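Local coordinates for protein geranyltranstransferase (Marinomonas sp. MED121, PDB 4F62) that is a putative farnesyl-diphosphate synthase of the isoprenoid synthase superfamily, probably joining C5 isoprenoid units head to tail into longer prenyl diphosphates, at residues R15-L20 against D68-A72; R49-T53 against L184-V189; I83-L87 against A111-D116; T155-D160 against Q175-K180; V220-I224 against A258-V262. One frame throughout, in Å; residues are numbered along the deposited sequence.

Interaction 1 of 5, residues R15-L20 against D68-A72; sequences RVDQYL and DASAA
Asp68 OD1 is held from two directions: Arg15 NE reaches it at 2.8 Å, nearly straight (167° at the hydrogen), and Tyr54 OH of helix 48-60 adds a second hydrogen bond. Arg15 NH2 bonds the other oxygen, Asp68 OD2, also at 2.8 Å, completing a side-on, two-nitrogen salt bridge. Both oxygens are met on their syn side and lie near the guanidinium plane, yet the two flat groups are not coplanar; the planes make 35°, and NH2 stands well out of the carboxylate plane. The arginine gets there because its chain is fully stretched, with CG anti to the backbone N (chi1 -175°). The next turn brings Tyr19, whose ring lies over the same aspartate: Asp68 CB sits 3.6 Å from the ring centroid, almost on the ring normal, a CH-pi contact. At the ring edge, Tyr19 CD2 touches Ala72 CB at 3.7 Å, and that methyl is also met by Leu20 CD2 at 3.7 Å. Val16 sends CG2 against Ala71 CB at 4.1 Å and against Ala72 N at 3.9 Å. Segments 15-20 and 68-72 cross at a right angle, axes 9.7 Å apart, and the gap is bridged by the larger side chains of 15-20, which meet Ala71 and Ala72. Helix 108-126 also packs here, Leu125 on Tyr19 and Phe121 on Leu20. The two arginine bonds and the Tyr54 hydroxyl compensate the buried carboxylate of Asp68, which is probably ionised.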
# COMPACT_ATOMS: atom_id res chain seq x y z
N ARG A 15 18.30 10.69 11.31
CA ARG A 15 18.33 10.55 9.87
C ARG A 15 16.96 10.14 9.30
O ARG A 15 16.46 10.78 8.36
CB ARG A 15 19.43 9.58 9.41
CG ARG A 15 19.58 9.51 7.90
CD ARG A 15 20.80 8.73 7.43
NE ARG A 15 20.76 8.55 5.98
CZ ARG A 15 21.81 8.58 5.18
NH1 ARG A 15 23.02 8.77 5.68
NH2 ARG A 15 21.65 8.43 3.87
N VAL A 16 16.34 9.10 9.85
CA VAL A 16 15.06 8.67 9.28
C VAL A 16 13.94 9.69 9.56
O VAL A 16 13.06 9.88 8.73
CB VAL A 16 14.65 7.22 9.68
CG1 VAL A 16 14.22 7.14 11.15
CG2 VAL A 16 13.55 6.69 8.76
N ASP A 17 14.00 10.35 10.72
CA ASP A 17 12.99 11.34 11.08
C ASP A 17 13.00 12.56 10.15
O ASP A 17 11.95 12.98 9.67
CB ASP A 17 13.15 11.78 12.53
CG ASP A 17 12.71 10.70 13.52
OD1 ASP A 17 12.20 9.65 13.08
OD2 ASP A 17 12.85 10.93 14.74
N GLN A 18 14.18 13.13 9.92
CA GLN A 18 14.31 14.23 8.97
C GLN A 18 13.86 13.82 7.57
O GLN A 18 13.21 14.60 6.87
CB GLN A 18 15.76 14.72 8.90
CG GLN A 18 16.15 15.70 9.98
CD GLN A 18 17.61 16.11 9.86
OE1 GLN A 18 17.94 17.08 9.17
NE2 GLN A 18 18.50 15.36 10.51
N TYR A 19 14.21 12.62 7.15
CA TYR A 19 13.89 12.16 5.81
C TYR A 19 12.38 11.96 5.64
O TYR A 19 11.80 12.37 4.64
CB TYR A 19 14.64 10.86 5.51
CG TYR A 19 14.43 10.32 4.12
CD1 TYR A 19 15.19 10.79 3.05
CD2 TYR A 19 13.50 9.31 3.88
CE1 TYR A 19 15.01 10.27 1.77
CE2 TYR A 19 13.31 8.80 2.61
CZ TYR A 19 14.06 9.28 1.56
OH TYR A 19 13.88 8.77 0.29
N LEU A 20 11.75 11.33 6.63
CA LEU A 20 10.29 11.20 6.62
C LEU A 20 9.62 12.57 6.51
O LEU A 20 8.74 12.77 5.67
CB LEU A 20 9.79 10.46 7.87
CG LEU A 20 9.96 8.94 7.88
CD1 LEU A 20 9.88 8.41 9.32
CD2 LEU A 20 8.89 8.29 6.98
N ASP A 68 17.60 5.02 2.79
CA ASP A 68 16.67 6.00 3.35
C ASP A 68 15.23 5.68 2.97
O ASP A 68 14.34 5.66 3.82
CB ASP A 68 17.01 7.42 2.89
CG ASP A 68 18.18 8.01 3.65
OD1 ASP A 68 18.32 7.72 4.86
OD2 ASP A 68 18.97 8.74 3.02
N ALA A 69 15.00 5.43 1.68
CA ALA A 69 13.65 5.09 1.22
C ALA A 69 13.11 3.83 1.90
O ALA A 69 11.94 3.75 2.30
CB ALA A 69 13.62 4.94 -0.30
N SER A 70 13.97 2.82 2.05
CA SER A 70 13.54 1.58 2.71
C SER A 70 13.24 1.78 4.19
O SER A 70 12.21 1.28 4.70
CB SER A 70 14.62 0.50 2.57
OG SER A 70 14.90 0.24 1.20
N ALA A 71 14.14 2.48 4.88
CA ALA A 71 13.99 2.65 6.31
C ALA A 71 12.70 3.41 6.55
O ALA A 71 11.92 3.05 7.42
CB ALA A 71 15.18 3.42 6.88
N ALA A 72 12.48 4.44 5.74
CA ALA A 72 11.29 5.28 5.88
C ALA A 72 10.02 4.50 5.53
O ALA A 72 9.00 4.64 6.20
CB ALA A 72 11.41 6.52 5.00

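Interaction 2 of 5, residues R49-T53 against L184-V189; sequences RPMLT and LIKASV
Apolar contacts between Leu52 and the helix segment 184-189 fill the middle of this interface. Leu52 CD1 lies 3.8 Å from Ile185 CG2, and Leu52 CB is 4.2 Å from Val189 CG1, while the same CB also rests on the CB of Ser188. Arg49 CB lies 3.3 Å from Ser188 OG, and the flat end of the arginine joins as well: Ile185 CD1 stands over one face of the Arg49 guanidinium, displaced towards the rim, at 4.0 Å from NE, and Leu184 CB lies at its edge. Segments 49-53 and 184-189, on helices 48-60 and 170-194, run at 34° with axes 8.0 Å apart, near the centre of the all-helical isoprenoid synthase fold. Arg49 is the second arginine of the GGKRIRP sequence, whose basic residues in related synthases bind isopentenyl diphosphate; here its NH1 is hydrogen-bonded to a glycerol. The two hydroxyls each bond within their own helix. Thr53 OG1 bonds Arg49 O at 2.7 Å and Ser188 OG bonds Leu184 O at 2.9 Å, each hydroxyl and its own backbone N coming to the carbonyl from opposite faces. The closest backbone approach is a CA-H...O contact, Thr53 CA to Ser188 O at 3.4 Å, with 146° at the hydrogen.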
# COMPACT_ATOMS: atom_id res chain seq x y z
N ARG A 49 13.19 -0.65 13.23
CA ARG A 49 13.28 -1.12 11.85
C ARG A 49 14.18 -0.25 10.97
O ARG A 49 15.02 -0.77 10.23
CB ARG A 49 11.87 -1.35 11.26
CG ARG A 49 11.17 -2.52 11.99
CD ARG A 49 9.64 -2.51 11.86
NE ARG A 49 9.02 -3.44 12.81
CZ ARG A 49 8.90 -3.21 14.12
NH1 ARG A 49 9.35 -2.08 14.64
NH2 ARG A 49 8.32 -4.12 14.90
N PRO A 50 14.01 1.09 11.03
CA PRO A 50 15.07 1.88 10.39
C PRO A 50 16.50 1.56 10.88
O PRO A 50 17.39 1.42 10.04
CB PRO A 50 14.68 3.32 10.74
CG PRO A 50 13.17 3.27 10.69
CD PRO A 50 12.82 1.91 11.33
N MET A 51 16.71 1.45 12.19
CA MET A 51 18.06 1.13 12.68
C MET A 51 18.63 -0.15 12.06
O MET A 51 19.78 -0.17 11.64
CB MET A 51 18.08 1.07 14.22
CG MET A 51 17.82 2.42 14.86
SD MET A 51 18.16 2.50 16.64
CE MET A 51 16.87 1.43 17.25
N LEU A 52 17.83 -1.21 12.01
CA LEU A 52 18.26 -2.45 11.37
C LEU A 52 18.59 -2.25 9.90
O LEU A 52 19.54 -2.82 9.39
CB LEU A 52 17.16 -3.51 11.47
CG LEU A 52 16.93 -4.13 12.85
CD1 LEU A 52 15.66 -4.97 12.82
CD2 LEU A 52 18.14 -4.98 13.27
N THR A 53 17.78 -1.44 9.21
CA THR A 53 17.99 -1.18 7.79
C THR A 53 19.33 -0.50 7.54
O THR A 53 20.12 -0.92 6.68
CB THR A 53 16.86 -0.32 7.22
OG1 THR A 53 15.60 -0.91 7.58
CG2 THR A 53 16.95 -0.23 5.68
N LEU A 184 8.66 -8.08 8.92
CA LEU A 184 9.12 -6.71 8.74
C LEU A 184 10.53 -6.53 9.29
O LEU A 184 11.30 -5.71 8.78
CB LEU A 184 8.18 -5.70 9.41
CG LEU A 184 7.03 -5.06 8.64
CD1 LEU A 184 6.48 -3.90 9.45
CD2 LEU A 184 7.47 -4.59 7.23
N ILE A 185 10.85 -7.28 10.34
CA ILE A 185 12.20 -7.26 10.88
C ILE A 185 13.15 -7.81 9.83
O ILE A 185 14.24 -7.29 9.62
CB ILE A 185 12.31 -8.14 12.15
CG1 ILE A 185 11.45 -7.56 13.28
CG2 ILE A 185 13.76 -8.29 12.58
CD1 ILE A 185 11.81 -6.14 13.67
N LYS A 186 12.74 -8.90 9.18
CA LYS A 186 13.55 -9.49 8.12
C LYS A 186 13.63 -8.57 6.89
O LYS A 186 14.68 -8.47 6.24
CB LYS A 186 12.99 -10.86 7.71
CG LYS A 186 13.90 -11.65 6.77
CD LYS A 186 13.51 -13.14 6.70
CE LYS A 186 12.43 -13.38 5.65
NZ LYS A 186 12.80 -14.50 4.72
N ALA A 187 12.52 -7.92 6.56
CA ALA A 187 12.51 -6.96 5.45
C ALA A 187 13.51 -5.84 5.72
O ALA A 187 14.19 -5.36 4.81
CB ALA A 187 11.13 -6.39 5.25
N SER A 188 13.61 -5.44 6.98
CA SER A 188 14.55 -4.38 7.38
C SER A 188 16.00 -4.73 7.02
O SER A 188 16.69 -3.94 6.38
CB SER A 188 14.44 -4.09 8.88
OG SER A 188 13.16 -3.56 9.19
N VAL A 189 16.46 -5.90 7.45
CA VAL A 189 17.85 -6.27 7.15
C VAL A 189 18.03 -6.60 5.67
O VAL A 189 19.04 -6.23 5.08
CB VAL A 189 18.39 -7.42 8.06
CG1 VAL A 189 18.11 -7.13 9.54
CG2 VAL A 189 17.81 -8.76 7.66

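Interaction 3 of 5, residues I83-L87 against A111-D116; sequences IHDDL and AILAGD
With chi1 at -78°, His84 puts CG anti to its carbonyl carbon and beside its backbone N, and the imidazole enters helix 108-126 edge-first, a knob in a hole made by Ala111, Ile112, Gly115 and Asp116. At the bottom, NE2 donates to Ile112 O at 2.9 Å and 166°, in the carbonyl plane on a lone pair; this oxygen also accepts from Asp116 N within the helix. CE1 approaches Asp116 OD1 at 3.1 Å, ring and carboxylate planes nearly perpendicular. Gly115 gives the ring room, its CA lying 3.5 Å from NE2. Apolar groups flank the knob: Ile83 CG2 presses on Ala111 O at 3.2 Å and on Ala111 CB at 3.6 Å, and Leu87 CD1 meets Ile112 CG1 at 3.6 Å. The pairing extends across the dimer, where His84 ND1 bonds Asp116 OD2 of the second subunit and Asp116 OD2 bonds that subunit's His84 ND1. Each imidazole thus has both nitrogens engaged, one on its own chain and one on the partner, which fixes its rotation. Asp85 and Asp86 begin the sequence DDLPAMD, the first aspartate-rich motif of polyprenyl synthases, which in relatives binds the magnesium ions of the allylic diphosphate.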
# COMPACT_ATOMS: atom_id res chain seq x y z
N ILE A 83 -1.66 1.99 14.12
CA ILE A 83 -2.90 2.75 14.14
C ILE A 83 -4.09 1.81 13.97
O ILE A 83 -5.03 1.81 14.77
CB ILE A 83 -2.96 3.78 12.99
CG1 ILE A 83 -1.83 4.81 13.13
CG2 ILE A 83 -4.29 4.50 12.98
CD1 ILE A 83 -1.79 5.78 11.96
N HIS A 84 -4.03 1.00 12.93
CA HIS A 84 -5.12 0.07 12.65
C HIS A 84 -5.24 -0.97 13.76
O HIS A 84 -6.31 -1.51 14.00
CB HIS A 84 -4.93 -0.60 11.29
CG HIS A 84 -5.33 0.28 10.15
ND1 HIS A 84 -5.44 -0.20 8.85
CD2 HIS A 84 -5.66 1.58 10.09
CE1 HIS A 84 -5.81 0.79 8.05
NE2 HIS A 84 -5.96 1.89 8.79
N ASP A 85 -4.14 -1.24 14.45
CA ASP A 85 -4.18 -2.21 15.53
C ASP A 85 -4.84 -1.65 16.80
O ASP A 85 -5.38 -2.42 17.60
CB ASP A 85 -2.77 -2.73 15.83
CG ASP A 85 -2.78 -4.12 16.43
OD1 ASP A 85 -3.38 -5.03 15.81
OD2 ASP A 85 -2.21 -4.30 17.53
N ASP A 86 -4.79 -0.33 16.97
CA ASP A 86 -5.40 0.31 18.15
C ASP A 86 -6.90 0.49 17.97
O ASP A 86 -7.60 0.84 18.92
CB ASP A 86 -4.75 1.67 18.43
CG ASP A 86 -3.30 1.56 18.87
OD1 ASP A 86 -2.98 0.62 19.63
OD2 ASP A 86 -2.49 2.42 18.47
N LEU A 87 -7.39 0.28 16.75
CA LEU A 87 -8.81 0.41 16.46
C LEU A 87 -9.63 -0.54 17.35
O LEU A 87 -9.27 -1.71 17.50
CB LEU A 87 -9.10 0.13 14.99
CG LEU A 87 -8.66 1.25 14.03
CD1 LEU A 87 -8.89 0.86 12.58
CD2 LEU A 87 -9.42 2.52 14.37
N ALA A 111 -8.38 7.79 11.95
CA ALA A 111 -7.33 6.81 12.17
C ALA A 111 -7.29 5.77 11.05
O ALA A 111 -6.22 5.37 10.59
CB ALA A 111 -7.50 6.13 13.53
N ILE A 112 -8.46 5.33 10.60
CA ILE A 112 -8.53 4.36 9.51
C ILE A 112 -7.88 4.92 8.24
O ILE A 112 -7.08 4.23 7.59
CB ILE A 112 -9.98 3.96 9.19
CG1 ILE A 112 -10.57 3.13 10.34
CG2 ILE A 112 -10.06 3.17 7.88
CD1 ILE A 112 -12.08 2.95 10.24
N LEU A 113 -8.21 6.16 7.89
CA LEU A 113 -7.69 6.77 6.67
C LEU A 113 -6.19 7.08 6.80
O LEU A 113 -5.44 6.91 5.83
CB LEU A 113 -8.46 8.05 6.32
CG LEU A 113 -9.95 7.88 5.98
CD1 LEU A 113 -10.60 9.23 5.63
CD2 LEU A 113 -10.14 6.87 4.86
N ALA A 114 -5.75 7.50 7.98
CA ALA A 114 -4.33 7.79 8.20
C ALA A 114 -3.50 6.52 8.05
O ALA A 114 -2.40 6.55 7.51
CB ALA A 114 -4.09 8.42 9.58
N GLY A 115 -4.03 5.40 8.54
CA GLY A 115 -3.36 4.13 8.37
C GLY A 115 -3.25 3.77 6.90
O GLY A 115 -2.17 3.41 6.41
N ASP A 116 -4.37 3.86 6.19
CA ASP A 116 -4.39 3.56 4.75
C ASP A 116 -3.40 4.43 4.00
O ASP A 116 -2.69 3.95 3.11
CB ASP A 116 -5.79 3.80 4.18
CG ASP A 116 -6.79 2.76 4.66
OD1 ASP A 116 -6.33 1.68 5.12
OD2 ASP A 116 -8.01 3.01 4.56

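Interaction 4 of 5, residues T155-D160 against Q175-K180; sequences TGQMID and QMHVHK
A helical hairpin, made by the short helix 153-162 and the long helix 170-194, closes through this contact. Segment 175-180 ends at Lys180, which with the following Thr181 forms the Lys-Thr pair that in related polyprenyl synthases lies near the allylic diphosphate. Segments 155-160 and 175-180 run at 141°, axes 7.5 Å apart. Gly156 makes the closeness possible: its CA faces Lys180 N and His179 CB, each at 3.6 Å, where a side chain would collide. Next to it, Ile159 CG2 slides against Met176 CG at 3.5 Å, the two side chains pointing opposite ways. The methionine chain bends at chi2 (-89°) and at chi3, turning SD and CE towards Asp160, with CE 3.7 Å from Asp160 CG. Lys180, extended along its whole length, lies alongside the glycine and sends NZ to Asp160 OD2 as a salt bridge; the modelled 2.4 Å is too short to trust in detail. On the other side of the glycine, Thr155 CG2 and His179 CD2 lie side by side at 4.0 Å. Beyond the pair, Thr155 OG1 bonds Arg150 O, and His179 NE2 reaches Tyr27 OH of the second subunit, so the hairpin also meets the dimer interface. The histidine ring is held in rotation at both nitrogens: His179 ND1 bonds Gln175 O at 2.8 Å and 164°, and that oxygen, lying near the ring plane, receives His179 N from its opposite face.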
# COMPACT_ATOMS: atom_id res chain seq x y z
N THR A 155 -1.25 -11.25 7.53
CA THR A 155 -1.65 -12.62 7.79
C THR A 155 -1.35 -12.97 9.25
O THR A 155 -2.12 -13.68 9.89
CB THR A 155 -1.01 -13.59 6.79
OG1 THR A 155 -1.77 -13.54 5.58
CG2 THR A 155 -1.04 -15.02 7.33
N GLY A 156 -0.26 -12.42 9.79
CA GLY A 156 0.06 -12.59 11.20
C GLY A 156 -0.99 -11.99 12.11
O GLY A 156 -1.38 -12.61 13.10
N GLN A 157 -1.47 -10.79 11.78
CA GLN A 157 -2.53 -10.15 12.55
C GLN A 157 -3.80 -10.97 12.47
O GLN A 157 -4.52 -11.11 13.46
CB GLN A 157 -2.80 -8.72 12.05
CG GLN A 157 -1.62 -7.75 12.22
CD GLN A 157 -1.90 -6.40 11.58
OE1 GLN A 157 -1.82 -6.24 10.36
NE2 GLN A 157 -2.25 -5.41 12.41
N MET A 158 -4.07 -11.50 11.28
CA MET A 158 -5.25 -12.33 11.06
C MET A 158 -5.17 -13.57 11.95
O MET A 158 -6.13 -13.91 12.65
CB MET A 158 -5.35 -12.75 9.59
CG MET A 158 -6.72 -13.22 9.18
SD MET A 158 -7.92 -11.86 9.09
CE MET A 158 -9.35 -12.76 8.52
N ILE A 159 -4.02 -14.22 11.94
CA ILE A 159 -3.83 -15.42 12.75
C ILE A 159 -4.01 -15.08 14.22
O ILE A 159 -4.69 -15.80 14.94
CB ILE A 159 -2.44 -16.05 12.52
CG1 ILE A 159 -2.35 -16.65 11.11
CG2 ILE A 159 -2.19 -17.16 13.55
CD1 ILE A 159 -0.91 -16.98 10.70
N ASP A 160 -3.41 -13.98 14.66
CA ASP A 160 -3.56 -13.51 16.04
C ASP A 160 -5.03 -13.36 16.44
O ASP A 160 -5.46 -13.87 17.48
CB ASP A 160 -2.82 -12.19 16.25
CG ASP A 160 -2.48 -11.93 17.70
OD1 ASP A 160 -2.96 -12.68 18.58
OD2 ASP A 160 -1.72 -10.98 17.97
N GLN A 175 4.72 -19.60 14.14
CA GLN A 175 4.22 -19.19 12.82
C GLN A 175 3.55 -17.82 12.86
O GLN A 175 3.76 -16.97 11.98
CB GLN A 175 3.24 -20.23 12.26
CG GLN A 175 2.59 -19.77 10.93
CD GLN A 175 1.77 -20.86 10.27
OE1 GLN A 175 0.67 -21.18 10.72
NE2 GLN A 175 2.33 -21.46 9.21
N MET A 176 2.74 -17.60 13.89
CA MET A 176 2.03 -16.33 14.05
C MET A 176 3.00 -15.16 14.18
O MET A 176 2.83 -14.12 13.53
CB MET A 176 1.12 -16.40 15.28
CG MET A 176 0.12 -15.27 15.38
SD MET A 176 0.81 -13.87 16.27
CE MET A 176 0.33 -14.38 17.95
N HIS A 177 4.01 -15.30 15.04
CA HIS A 177 4.95 -14.21 15.27
C HIS A 177 5.83 -13.94 14.06
O HIS A 177 6.16 -12.79 13.77
CB HIS A 177 5.82 -14.47 16.51
CG HIS A 177 5.08 -14.28 17.80
ND1 HIS A 177 5.25 -15.11 18.88
CD2 HIS A 177 4.15 -13.36 18.18
CE1 HIS A 177 4.47 -14.71 19.88
NE2 HIS A 177 3.79 -13.64 19.46
N VAL A 178 6.24 -15.01 13.38
CA VAL A 178 7.08 -14.88 12.20
C VAL A 178 6.40 -14.04 11.12
O VAL A 178 7.06 -13.27 10.40
CB VAL A 178 7.50 -16.28 11.69
CG1 VAL A 178 8.09 -16.21 10.30
CG2 VAL A 178 8.51 -16.89 12.65
N HIS A 179 5.08 -14.14 11.03
CA HIS A 179 4.31 -13.32 10.09
C HIS A 179 4.05 -11.93 10.68
O HIS A 179 4.33 -10.91 10.04
CB HIS A 179 3.00 -14.01 9.73
CG HIS A 179 3.16 -15.19 8.81
ND1 HIS A 179 3.59 -16.42 9.25
CD2 HIS A 179 2.97 -15.31 7.48
CE1 HIS A 179 3.65 -17.26 8.23
NE2 HIS A 179 3.28 -16.60 7.14
N LYS A 180 3.54 -11.90 11.91
CA LYS A 180 3.04 -10.66 12.50
C LYS A 180 4.11 -9.60 12.76
O LYS A 180 3.88 -8.42 12.52
CB LYS A 180 2.28 -10.95 13.80
CG LYS A 180 1.57 -9.73 14.35
CD LYS A 180 0.88 -10.02 15.69
CE LYS A 180 0.03 -8.82 16.11
NZ LYS A 180 -0.53 -8.95 17.48

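Interaction 5 of 5, residues V220-I224 against A258-V262; sequences VQDDI and AKALV
Val220 and Ile224 set CG1 and CD1 against Ala258 and the CG2 methyl of Val262, which is the bump seated between these two branches. Val220 CG1, anti to the backbone N (chi1 -176°), lies 3.5 Å from Val262 CG2, 3.9 Å from Ala258 CB and 3.4 Å from Ala258 O. One turn on, Ile224 CD1 borders the same methyl, 3.7 Å from Val262 CG2 and 3.9 Å from Ala258 CB. Segments 220-224 and 258-262, on helices 201-226 and 249-273, run at 144°, roughly antiparallel, axes 9.5 Å apart. Segment 220-224 includes the start of DDIID, the second aspartate-rich motif of the isoprenoid synthase fold, in relatives a magnesium and diphosphate site; its Asp222 and Asp223 lie away from this interface, and Asp223 OD2 bonds Tyr249 N. Val220 CG2 meets Leu261 CD2 at 3.9 Å, the two side chains crossing at a right angle. At the open edge the bent chain of Lys259 lies over Ile224, Lys259 NZ coming to 3.8 Å from Ile224 CG2. Gln221 crosses Val262 at about a right angle, its OE1 touching both methyls.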
# COMPACT_ATOMS: atom_id res chain seq x y z
N VAL A 220 9.68 -13.97 22.41
CA VAL A 220 9.85 -14.86 23.56
C VAL A 220 10.19 -14.05 24.80
O VAL A 220 9.59 -14.24 25.86
CB VAL A 220 10.95 -15.92 23.32
CG1 VAL A 220 11.02 -16.91 24.51
CG2 VAL A 220 10.69 -16.67 22.01
N GLN A 221 11.16 -13.15 24.67
CA GLN A 221 11.57 -12.31 25.79
C GLN A 221 10.41 -11.49 26.33
O GLN A 221 10.26 -11.34 27.55
CB GLN A 221 12.73 -11.39 25.38
CG GLN A 221 13.27 -10.56 26.54
CD GLN A 221 13.78 -11.40 27.71
OE1 GLN A 221 14.02 -12.61 27.59
NE2 GLN A 221 13.95 -10.76 28.87
N ASP A 222 9.56 -10.98 25.44
CA ASP A 222 8.37 -10.24 25.85
C ASP A 222 7.44 -11.02 26.78
O ASP A 222 6.96 -10.48 27.77
CB ASP A 222 7.60 -9.77 24.62
CG ASP A 222 7.64 -8.27 24.48
OD1 ASP A 222 8.62 -7.75 23.89
OD2 ASP A 222 6.70 -7.61 24.98
N ASP A 223 7.19 -12.29 26.45
CA ASP A 223 6.36 -13.15 27.30
C ASP A 223 7.05 -13.38 28.64
O ASP A 223 6.39 -13.47 29.68
CB ASP A 223 6.11 -14.50 26.62
CG ASP A 223 5.11 -14.43 25.49
OD1 ASP A 223 4.42 -13.39 25.36
OD2 ASP A 223 5.00 -15.42 24.74
N ILE A 224 8.37 -13.49 28.61
CA ILE A 224 9.14 -13.70 29.83
C ILE A 224 9.02 -12.45 30.72
O ILE A 224 8.81 -12.56 31.93
CB ILE A 224 10.63 -14.02 29.52
CG1 ILE A 224 10.74 -15.43 28.92
CG2 ILE A 224 11.49 -13.94 30.78
CD1 ILE A 224 12.08 -15.70 28.25
N ALA A 258 11.79 -21.22 27.93
CA ALA A 258 11.66 -19.96 27.19
C ALA A 258 12.94 -19.13 27.34
O ALA A 258 13.42 -18.52 26.38
CB ALA A 258 10.46 -19.18 27.67
N LYS A 259 13.48 -19.10 28.56
CA LYS A 259 14.75 -18.41 28.81
C LYS A 259 15.89 -19.01 27.99
O LYS A 259 16.70 -18.28 27.41
CB LYS A 259 15.10 -18.44 30.31
CG LYS A 259 14.31 -17.44 31.14
CD LYS A 259 15.13 -16.95 32.32
CE LYS A 259 14.80 -15.52 32.68
NZ LYS A 259 13.58 -15.44 33.54
N ALA A 260 15.96 -20.34 27.95
CA ALA A 260 16.99 -21.01 27.16
C ALA A 260 16.83 -20.68 25.68
O ALA A 260 17.82 -20.48 24.97
CB ALA A 260 16.95 -22.52 27.39
N LEU A 261 15.59 -20.62 25.21
CA LEU A 261 15.33 -20.33 23.81
C LEU A 261 15.81 -18.93 23.44
O LEU A 261 16.39 -18.73 22.37
CB LEU A 261 13.85 -20.50 23.49
CG LEU A 261 13.47 -20.11 22.06
CD1 LEU A 261 14.30 -20.90 21.05
CD2 LEU A 261 11.98 -20.34 21.83
N VAL A 262 15.59 -17.96 24.33
CA VAL A 262 16.06 -16.60 24.08
C VAL A 262 17.58 -16.57 23.93
O VAL A 262 18.10 -15.97 22.99
CB VAL A 262 15.64 -15.64 25.21
CG1 VAL A 262 16.41 -14.32 25.12
CG2 VAL A 262 14.14 -15.38 25.15

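Overall arrangement
Interactions 3 and 5 each include the start of an aspartate-rich sequence, their centres about 30 Å apart. In relatives these two motifs face each other across the diphosphate pocket, so interactions 3 and 5 probably mark its two walls, with Arg49 of interaction 2 a likely isopentenyl diphosphate ligand. Interaction 4 sits about 18 Å from both, centre to centre; it touches interaction 3 where Asp85 OD1 is 3.6 Å from Gln157 NE2, and both meet the second subunit. Interaction 2, near the chain centre, shares helix 170-194 with interaction 4. Interaction 1 abuts interaction 2 through Val16 and Ala71 on Pro50, centres about 12 Å apart, and shares helix 65-86 with interaction 3.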